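Long-range contacts in putative NADPH:quinone reductase (Bacillus thuringiensis, PDB 3GMS), which probably reduces quinones with NADPH as hydride donor, although its physiological substrate and function remain unestablished: residues Leu130-Thr135 with His159-Leu164; Asp146-Asn151 with Ala214-Asp219; Phe239-Leu244 with Ala263-Leu268. All blocks are in the same frame, centred on the assembly; numbering follows the deposited sequence.

Interaction 1 of 3, residues Leu130-Thr135 with His159-Leu164; sequences LTAWVT and HLFAQL
Ala-132 meets Leu-160, Phe-161 and Leu-164 chiefly with its methyl group, round which the three side chains gather; Phe-161 CE1 also lies on Ala-132 CA. Phe-161 lays one face of its ring over the methyl: Ala-132 CB stands 4.1 Å from the ring centroid, 17° off the normal, a CH-pi contact displaced somewhat toward the rim. Chi1 (-78°) sets CG of Phe-161 anti to the carbonyl carbon, and the ring beyond it extends toward helix 127-139 from a CB that does not itself aim there. In the plane of the same ring, at its edge, sits the hydroxyl of Thr-135, with OG1 3.5 Å from Phe-161 CE1 and the two side chains crossing at about a right angle. That hydroxyl is held in turn by its own helix: Thr-135 OG1 bonds to Thr-131 O at 2.7 Å, while Thr-135 N reaches the same oxygen from the opposite face of its plane. Leu-164 divides its two methyls between neighbours. CD1 touches Ala-132 CB at 3.6 Å, and CD2 comes to the edge of the Trp-133 indole, in its plane, 3.7 Å from CE3. Leu-160 adds its CB to the alanine methyl from 4.1 Å.

Farther out, Trp-133 rests on Thr-283 and Leu-290 of helix 277-292, and Phe-266 covers Thr-131 and Val-134. The axes of 130-135 and 159-164 come within 9.6 Å and cross at -42°, with contacts that are apolar apart from the threonine hydroxyl. This is the packing of neighbouring helices in an alpha/beta nucleotide-binding domain: helix 156-168, which follows strand 147-150 of the Rossmann-like sheet along the chain, lies against helix 127-139, which precedes that strand.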
loop_
_atom_site.group_PDB
_atom_site.type_symbol
_atom_site.label_atom_id
_atom_site.label_comp_id
_atom_site.label_asym_id
_atom_site.label_seq_id
_atom_site.Cartn_x
_atom_site.Cartn_y
_atom_site.Cartn_z
ATOM N N LEU A 130 -5.606 -3.198 0.552
ATOM C CA LEU A 130 -5.559 -4.558 0.033
ATOM C C LEU A 130 -4.434 -5.434 0.642
ATOM O O LEU A 130 -4.673 -6.579 0.978
ATOM C CB LEU A 130 -5.517 -4.565 -1.483
ATOM C CG LEU A 130 -5.815 -5.873 -2.180
ATOM C CD1 LEU A 130 -7.215 -6.407 -1.885
ATOM C CD2 LEU A 130 -5.623 -5.616 -3.673
ATOM N N THR A 131 -3.243 -4.863 0.813
ATOM C CA THR A 131 -2.130 -5.539 1.478
ATOM C C THR A 131 -2.470 -5.912 2.929
ATOM O O THR A 131 -2.257 -7.085 3.357
ATOM C CB THR A 131 -0.820 -4.717 1.415
ATOM O OG1 THR A 131 -0.447 -4.549 0.039
ATOM C CG2 THR A 131 0.326 -5.472 2.128
ATOM N N ALA A 132 -3.017 -4.955 3.673
ATOM C CA ALA A 132 -3.368 -5.214 5.063
ATOM C C ALA A 132 -4.474 -6.299 5.143
ATOM O O ALA A 132 -4.356 -7.238 5.929
ATOM C CB ALA A 132 -3.801 -3.905 5.785
ATOM N N TRP A 133 -5.506 -6.185 4.308
ATOM C CA TRP A 133 -6.639 -7.121 4.317
ATOM C C TRP A 133 -6.242 -8.550 3.944
ATOM O O TRP A 133 -6.646 -9.526 4.617
ATOM C CB TRP A 133 -7.717 -6.676 3.343
ATOM C CG TRP A 133 -8.892 -7.660 3.284
ATOM C CD1 TRP A 133 -9.155 -8.553 2.289
ATOM C CD2 TRP A 133 -9.922 -7.821 4.256
ATOM N NE1 TRP A 133 -10.318 -9.253 2.573
ATOM C CE2 TRP A 133 -10.796 -8.832 3.781
ATOM C CE3 TRP A 133 -10.211 -7.194 5.473
ATOM C CZ2 TRP A 133 -11.938 -9.250 4.500
ATOM C CZ3 TRP A 133 -11.358 -7.601 6.187
ATOM C CH2 TRP A 133 -12.201 -8.626 5.685
ATOM N N VAL A 134 -5.518 -8.661 2.834
ATOM C CA VAL A 134 -5.042 -9.953 2.352
ATOM C C VAL A 134 -4.075 -10.666 3.333
ATOM O O VAL A 134 -4.271 -11.842 3.629
ATOM C CB VAL A 134 -4.532 -9.887 0.896
ATOM C CG1 VAL A 134 -3.919 -11.215 0.471
ATOM C CG2 VAL A 134 -5.697 -9.570 -0.054
ATOM N N THR A 135 -3.053 -9.957 3.809
ATOM C CA THR A 135 -2.089 -10.550 4.758
ATOM C C THR A 135 -2.832 -11.040 6.014
ATOM O O THR A 135 -2.602 -12.172 6.470
ATOM C CB THR A 135 -0.893 -9.598 5.103
ATOM O OG1 THR A 135 -1.403 -8.341 5.580
ATOM C CG2 THR A 135 0.018 -9.329 3.835
ATOM N N HIS A 159 -1.543 1.979 10.504
ATOM C CA HIS A 159 -2.821 2.488 10.982
ATOM C C HIS A 159 -3.961 1.605 10.528
ATOM O O HIS A 159 -4.966 1.492 11.201
ATOM C CB HIS A 159 -3.068 3.877 10.405
ATOM C CG HIS A 159 -2.277 4.946 11.069
ATOM N ND1 HIS A 159 -0.905 4.922 11.150
ATOM C CD2 HIS A 159 -2.667 6.112 11.633
ATOM C CE1 HIS A 159 -0.481 5.996 11.790
ATOM N NE2 HIS A 159 -1.531 6.733 12.098
ATOM N N LEU A 160 -3.803 0.957 9.381
ATOM C CA LEU A 160 -4.832 0.039 8.924
ATOM C C LEU A 160 -4.835 -1.283 9.712
ATOM O O LEU A 160 -5.906 -1.823 10.038
ATOM C CB LEU A 160 -4.733 -0.210 7.405
ATOM C CG LEU A 160 -4.784 1.072 6.558
ATOM C CD1 LEU A 160 -4.715 0.739 5.088
ATOM C CD2 LEU A 160 -6.011 1.907 6.844
ATOM N N PHE A 161 -3.652 -1.808 10.000
ATOM C CA PHE A 161 -3.574 -3.028 10.808
ATOM C C PHE A 161 -4.259 -2.814 12.178
ATOM O O PHE A 161 -4.953 -3.699 12.686
ATOM C CB PHE A 161 -2.117 -3.458 10.975
ATOM C CG PHE A 161 -1.542 -4.164 9.761
ATOM C CD1 PHE A 161 -2.068 -5.383 9.319
ATOM C CD2 PHE A 161 -0.459 -3.625 9.087
ATOM C CE1 PHE A 161 -1.521 -6.033 8.186
ATOM C CE2 PHE A 161 0.093 -4.282 7.965
ATOM C CZ PHE A 161 -0.449 -5.508 7.522
ATOM N N ALA A 162 -4.089 -1.614 12.743
ATOM C CA ALA A 162 -4.724 -1.277 14.037
ATOM C C ALA A 162 -6.228 -1.384 13.923
ATOM O O ALA A 162 -6.896 -1.998 14.759
ATOM C CB ALA A 162 -4.305 0.108 14.510
ATOM N N GLN A 163 -6.792 -0.825 12.853
ATOM C CA GLN A 163 -8.221 -0.948 12.651
ATOM C C GLN A 163 -8.682 -2.367 12.342
ATOM O O GLN A 163 -9.730 -2.811 12.846
ATOM C CB GLN A 163 -8.672 0.008 11.526
ATOM C CG GLN A 163 -8.444 1.483 11.883
ATOM C CD GLN A 163 -8.675 2.376 10.671
ATOM O OE1 GLN A 163 -9.807 2.646 10.318
ATOM N NE2 GLN A 163 -7.583 2.821 10.026
ATOM N N LEU A 164 -7.956 -3.071 11.471
ATOM C CA LEU A 164 -8.292 -4.469 11.194
ATOM C C LEU A 164 -8.275 -5.363 12.458
ATOM O O LEU A 164 -9.043 -6.331 12.540
ATOM C CB LEU A 164 -7.363 -5.046 10.132
ATOM C CG LEU A 164 -7.690 -4.516 8.725
ATOM C CD1 LEU A 164 -6.565 -4.949 7.780
ATOM C CD2 LEU A 164 -9.035 -5.016 8.207
#

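Interaction 2 of 3, residues Asp146-Asn151 with Ala214-Asp219; sequences DVLLVN and ADAAID
Ala-214, just before the chain's corner at Asp-215, tucks its CB against Leu-149, 3.5 Å from CG. Leu-149 CB also meets Ala-217 CB, on the face that Leu-229 of helix 223-231 covers. On the face of Leu-148, Val-150 and Ile-218, Leu-148 CD1, placed by a chi2 of 68°, reaches Ala-216 CB at 3.8 Å; the slack pair there is Val-150 CG2 with Ile-218 CB, at 4.3 Å. The backbone ladder is short and regular in this middle part, from Leu-149 N to Ala-216 O and from Ile-218 N to Leu-149 O, the latter 2.7 Å long.

These are strands 1 and 4 of a six-stranded parallel sheet in the order 3-2-1-4-5-6, the Rossmann fold expected of this dehydrogenase family.

The ends are more polar. The solvent side lies at the partly exposed Asp-146, Val-147 and Asp-215, where Val-147 O accepts both Asp-215 N and Ala-216 N. Asp-215 OD2 takes Val-147 N on its anti lone pair at 2.8 Å; its OD1 is in a salt bridge with Arg-234, which may offset the nearby carboxylate of Asp-146, itself bonded to Gln-143 N. At the buried end, Asn-151 N to Ile-218 O stretches to 3.3 Å, and a water lies within hydrogen-bonding distance of Asn-151 O and Ile-218 O, with more acceptors around it than protons to give. Asn-151 ND2 donates almost straight (176°) to Asp-219 OD1, which also receives Ile-221 N and Gly-222 N.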
loop_
_atom_site.group_PDB
_atom_site.type_symbol
_atom_site.label_atom_id
_atom_site.label_comp_id
_atom_site.label_asym_id
_atom_site.label_seq_id
_atom_site.Cartn_x
_atom_site.Cartn_y
_atom_site.Cartn_z
ATOM N N ASP A 146 -5.609 -14.053 18.072
ATOM C CA ASP A 146 -4.201 -14.183 17.736
ATOM C C ASP A 146 -3.490 -12.884 18.056
ATOM O O ASP A 146 -4.093 -11.796 18.020
ATOM C CB ASP A 146 -3.949 -14.526 16.246
ATOM C CG ASP A 146 -4.197 -16.003 15.908
ATOM O OD1 ASP A 146 -4.223 -16.861 16.828
ATOM O OD2 ASP A 146 -4.363 -16.303 14.702
ATOM N N VAL A 147 -2.204 -13.012 18.340
ATOM C CA VAL A 147 -1.341 -11.877 18.599
ATOM C C VAL A 147 -0.445 -11.589 17.383
ATOM O O VAL A 147 0.407 -12.417 17.010
ATOM C CB VAL A 147 -0.510 -12.134 19.801
ATOM C CG1 VAL A 147 0.313 -10.932 20.127
ATOM C CG2 VAL A 147 -1.425 -12.512 20.952
ATOM N N LEU A 148 -0.668 -10.417 16.767
ATOM C CA LEU A 148 0.074 -9.981 15.567
ATOM C C LEU A 148 1.053 -8.870 15.949
ATOM O O LEU A 148 0.648 -7.920 16.652
ATOM C CB LEU A 148 -0.914 -9.457 14.503
ATOM C CG LEU A 148 -0.237 -8.892 13.251
ATOM C CD1 LEU A 148 0.419 -10.041 12.515
ATOM C CD2 LEU A 148 -1.263 -8.175 12.351
ATOM N N LEU A 149 2.311 -9.004 15.536
ATOM C CA LEU A 149 3.314 -7.925 15.623
ATOM C C LEU A 149 3.427 -7.246 14.253
ATOM O O LEU A 149 3.521 -7.938 13.219
ATOM C CB LEU A 149 4.683 -8.483 15.952
ATOM C CG LEU A 149 4.776 -9.423 17.186
ATOM C CD1 LEU A 149 6.203 -9.872 17.415
ATOM C CD2 LEU A 149 4.233 -8.712 18.450
ATOM N N VAL A 150 3.457 -5.911 14.249
ATOM C CA VAL A 150 3.686 -5.144 13.006
ATOM C C VAL A 150 4.700 -4.046 13.311
ATOM O O VAL A 150 4.429 -3.169 14.147
ATOM C CB VAL A 150 2.387 -4.516 12.490
ATOM C CG1 VAL A 150 2.678 -3.701 11.176
ATOM C CG2 VAL A 150 1.318 -5.606 12.201
ATOM N N ASN A 151 5.851 -4.088 12.666
ATOM C CA ASN A 151 6.796 -2.992 12.822
ATOM C C ASN A 151 6.606 -1.869 11.793
ATOM O O ASN A 151 5.756 -1.967 10.887
ATOM C CB ASN A 151 8.256 -3.496 12.916
ATOM C CG ASN A 151 8.773 -4.126 11.609
ATOM O OD1 ASN A 151 8.169 -3.975 10.586
ATOM N ND2 ASN A 151 9.900 -4.824 11.672
ATOM N N ALA A 214 4.455 -14.063 20.202
ATOM C CA ALA A 214 3.306 -13.744 19.375
ATOM C C ALA A 214 3.046 -14.844 18.357
ATOM O O ALA A 214 3.915 -15.680 18.122
ATOM C CB ALA A 214 3.557 -12.418 18.644
ATOM N N ASP A 215 1.860 -14.796 17.747
ATOM C CA ASP A 215 1.430 -15.770 16.761
ATOM C C ASP A 215 1.936 -15.478 15.361
ATOM O O ASP A 215 2.249 -16.412 14.631
ATOM C CB ASP A 215 -0.073 -15.893 16.742
ATOM C CG ASP A 215 -0.623 -16.370 18.072
ATOM O OD1 ASP A 215 -0.349 -17.536 18.441
ATOM O OD2 ASP A 215 -1.275 -15.568 18.763
ATOM N N ALA A 216 2.007 -14.194 14.999
ATOM C CA ALA A 216 2.417 -13.794 13.656
ATOM C C ALA A 216 3.114 -12.437 13.699
ATOM O O ALA A 216 2.936 -11.656 14.666
ATOM C CB ALA A 216 1.215 -13.753 12.727
ATOM N N ALA A 217 3.927 -12.156 12.688
ATOM C CA ALA A 217 4.619 -10.875 12.610
ATOM C C ALA A 217 4.712 -10.407 11.166
ATOM O O ALA A 217 4.863 -11.237 10.249
ATOM C CB ALA A 217 5.995 -10.946 13.207
ATOM N N ILE A 218 4.577 -9.095 10.986
ATOM C CA ILE A 218 4.703 -8.477 9.653
ATOM C C ILE A 218 5.831 -7.477 9.730
ATOM O O ILE A 218 5.743 -6.487 10.474
ATOM C CB ILE A 218 3.352 -7.861 9.178
ATOM C CG1 ILE A 218 2.310 -8.990 9.082
ATOM C CG2 ILE A 218 3.551 -7.138 7.805
ATOM C CD1 ILE A 218 0.943 -8.595 8.520
ATOM N N ASP A 219 6.890 -7.777 8.977
ATOM C CA ASP A 219 8.105 -6.961 8.919
ATOM C C ASP A 219 8.159 -6.102 7.644
ATOM O O ASP A 219 8.045 -6.627 6.521
ATOM C CB ASP A 219 9.304 -7.896 9.017
ATOM C CG ASP A 219 10.656 -7.193 8.836
ATOM O OD1 ASP A 219 10.846 -6.052 9.293
ATOM O OD2 ASP A 219 11.556 -7.840 8.263
HETATM O O HOH W 1 5.394 -4.019 9.201
#

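Interaction 3 of 3, residues Phe239-Leu244 with Ala263-Leu268; sequences FLTIGL and ANIFHL
Leu-240, still in its strand, meets Phe-266 just beyond the end of strand 262-265: Leu-240 CD1 is 3.9 Å from Phe-266 CB. Strand 237-241, helix 252-257 and strand 262-265 form a beta-alpha-beta unit, the last of a Rossmann-type sheet, with 262-265 as its edge strand within the chain. Leu-240 also leans on its bridge partner, its CD1 touching Asn-264 CB at 3.7 Å. On the other face, Thr-241 and Ile-265 lie side by side and point the same way, Thr-241 OG1 resting 3.6 Å from Ile-265 CG1. Next along that face, Ala-263 CB approaches the Phe-239 ring in its plane, at the edge by CD2. Beyond the strands, Ile-242 CG2 adds an apolar touch on Phe-266 CB.

Three backbone bonds of equal length set this register: Asn-264 N to Phe-239 O, Thr-241 N to Asn-264 O and Phe-266 N to Thr-241 O, the last nearly linear (175°). That last bond runs one residue past the end of strand 262-265.

Outside this shell, Trp-252 packs on Thr-241, Ala-263 and Ile-265, so the connecting helix touches that face through its tryptophan. Thr-135 of helix 127-139 borders Leu-240 and Phe-266 on the other. Chi1 of 180° sets Phe-266 CG anti to the backbone N, and the ring beyond it lies against Thr-135. Asn-264 OD1 is engaged by His-238 NE2. Where the two segments part, a water donates to both carbonyls, at 2.9 Å to Ile-242 O and 2.7 Å to Phe-266 O.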
loop_
_atom_site.group_PDB
_atom_site.type_symbol
_atom_site.label_atom_id
_atom_site.label_comp_id
_atom_site.label_asym_id
_atom_site.label_seq_id
_atom_site.Cartn_x
_atom_site.Cartn_y
_atom_site.Cartn_z
ATOM N N PHE A 239 6.024 -15.649 10.206
ATOM C CA PHE A 239 6.735 -14.386 9.971
ATOM C C PHE A 239 6.548 -14.035 8.498
ATOM O O PHE A 239 6.767 -14.888 7.611
ATOM C CB PHE A 239 8.206 -14.558 10.270
ATOM C CG PHE A 239 9.053 -13.342 9.992
ATOM C CD1 PHE A 239 9.048 -12.262 10.871
ATOM C CD2 PHE A 239 9.888 -13.295 8.881
ATOM C CE1 PHE A 239 9.864 -11.158 10.645
ATOM C CE2 PHE A 239 10.723 -12.197 8.641
ATOM C CZ PHE A 239 10.693 -11.101 9.523
ATOM N N LEU A 240 6.098 -12.815 8.252
ATOM C CA LEU A 240 5.849 -12.375 6.866
ATOM C C LEU A 240 6.552 -11.040 6.583
ATOM O O LEU A 240 6.414 -10.098 7.368
ATOM C CB LEU A 240 4.345 -12.268 6.645
ATOM C CG LEU A 240 3.819 -11.984 5.237
ATOM C CD1 LEU A 240 4.031 -13.238 4.344
ATOM C CD2 LEU A 240 2.346 -11.637 5.333
ATOM N N THR A 241 7.313 -10.924 5.493
ATOM C CA THR A 241 7.878 -9.619 5.195
ATOM C C THR A 241 7.024 -8.940 4.124
ATOM O O THR A 241 6.490 -9.616 3.214
ATOM C CB THR A 241 9.347 -9.632 4.767
ATOM O OG1 THR A 241 9.475 -10.322 3.528
ATOM C CG2 THR A 241 10.215 -10.327 5.784
ATOM N N ILE A 242 6.852 -7.628 4.262
ATOM C CA ILE A 242 6.105 -6.865 3.228
ATOM C C ILE A 242 6.914 -5.718 2.651
ATOM O O ILE A 242 6.483 -5.066 1.672
ATOM C CB ILE A 242 4.744 -6.325 3.741
ATOM C CG1 ILE A 242 4.905 -5.421 4.968
ATOM C CG2 ILE A 242 3.721 -7.457 3.920
ATOM C CD1 ILE A 242 3.611 -4.605 5.300
ATOM N N GLY A 243 8.076 -5.470 3.246
ATOM C CA GLY A 243 8.931 -4.352 2.841
ATOM C C GLY A 243 10.353 -4.539 3.343
ATOM O O GLY A 243 10.620 -5.445 4.140
ATOM N N LEU A 244 11.252 -3.675 2.878
ATOM C CA LEU A 244 12.677 -3.765 3.219
ATOM C C LEU A 244 13.295 -2.387 3.443
ATOM O O LEU A 244 14.289 -2.003 2.802
ATOM C CB LEU A 244 13.426 -4.557 2.125
ATOM C CG LEU A 244 14.775 -5.174 2.542
ATOM C CD1 LEU A 244 14.525 -6.317 3.481
ATOM C CD2 LEU A 244 15.648 -5.593 1.322
ATOM N N ALA A 263 8.556 -18.671 7.670
ATOM C CA ALA A 263 8.785 -17.338 7.107
ATOM C C ALA A 263 8.458 -17.259 5.612
ATOM O O ALA A 263 8.756 -18.189 4.869
ATOM C CB ALA A 263 10.205 -16.884 7.370
ATOM N N ASN A 264 7.794 -16.177 5.215
ATOM C CA ASN A 264 7.418 -15.928 3.815
ATOM C C ASN A 264 7.564 -14.471 3.478
ATOM O O ASN A 264 7.697 -13.599 4.369
ATOM C CB ASN A 264 5.966 -16.321 3.544
ATOM C CG ASN A 264 5.755 -17.807 3.591
ATOM O OD1 ASN A 264 5.276 -18.346 4.591
ATOM N ND2 ASN A 264 6.159 -18.493 2.531
ATOM N N ILE A 265 7.512 -14.198 2.170
ATOM C CA ILE A 265 7.572 -12.845 1.646
ATOM C C ILE A 265 6.244 -12.588 0.932
ATOM O O ILE A 265 5.829 -13.405 0.098
ATOM C CB ILE A 265 8.719 -12.676 0.600
ATOM C CG1 ILE A 265 10.087 -12.958 1.203
ATOM C CG2 ILE A 265 8.750 -11.249 0.070
ATOM C CD1 ILE A 265 10.612 -14.343 0.986
ATOM N N PHE A 266 5.583 -11.477 1.244
ATOM C CA PHE A 266 4.319 -11.153 0.576
ATOM C C PHE A 266 4.521 -10.077 -0.481
ATOM O O PHE A 266 5.165 -9.047 -0.223
ATOM C CB PHE A 266 3.257 -10.675 1.572
ATOM C CG PHE A 266 1.958 -10.326 0.928
ATOM C CD1 PHE A 266 1.006 -11.332 0.679
ATOM C CD2 PHE A 266 1.673 -8.993 0.575
ATOM C CE1 PHE A 266 -0.196 -11.007 0.052
ATOM C CE2 PHE A 266 0.502 -8.656 -0.060
ATOM C CZ PHE A 266 -0.461 -9.659 -0.312
ATOM N N HIS A 267 3.950 -10.298 -1.663
ATOM C CA HIS A 267 3.963 -9.327 -2.783
ATOM C C HIS A 267 2.515 -9.201 -3.279
ATOM O O HIS A 267 1.965 -10.189 -3.786
ATOM C CB HIS A 267 4.725 -9.924 -3.983
ATOM C CG HIS A 267 6.169 -10.270 -3.717
ATOM N ND1 HIS A 267 7.203 -9.381 -3.951
ATOM C CD2 HIS A 267 6.754 -11.411 -3.267
ATOM C CE1 HIS A 267 8.357 -9.948 -3.637
ATOM N NE2 HIS A 267 8.114 -11.180 -3.218
ATOM N N LEU A 268 1.924 -8.009 -3.218
ATOM C CA LEU A 268 0.617 -7.803 -3.861
ATOM C C LEU A 268 0.648 -8.164 -5.359
ATOM O O LEU A 268 -0.307 -8.721 -5.916
ATOM C CB LEU A 268 0.167 -6.351 -3.674
ATOM C CG LEU A 268 -1.335 -6.067 -3.648
ATOM C CD1 LEU A 268 -2.139 -7.026 -2.754
ATOM C CD2 LEU A 268 -1.589 -4.609 -3.217
HETATM O O HOH W 2 4.472 -6.516 0.170
#

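In the fold
From the N terminus, helix 127-139 comes first and runs into strand 147-150, which leads to helix 156-168. Interaction 1 closes the short loop between the two helices, and interaction 2, opening inside it, ends far beyond at strand 214-219; the two therefore cross. Interaction 3 follows both in series, closing the beta-alpha-beta unit at the sheet's edge. Spatially they are continuous. Phe-161 of interaction 1 packs on Val-150 and Ile-218 of interaction 2, while Thr-131 touches Leu-268 of interaction 3. Strands 214-219 and 237-241 are neighbours, so interactions 2 and 3 share one sheet, and the helix pair covers one of its faces.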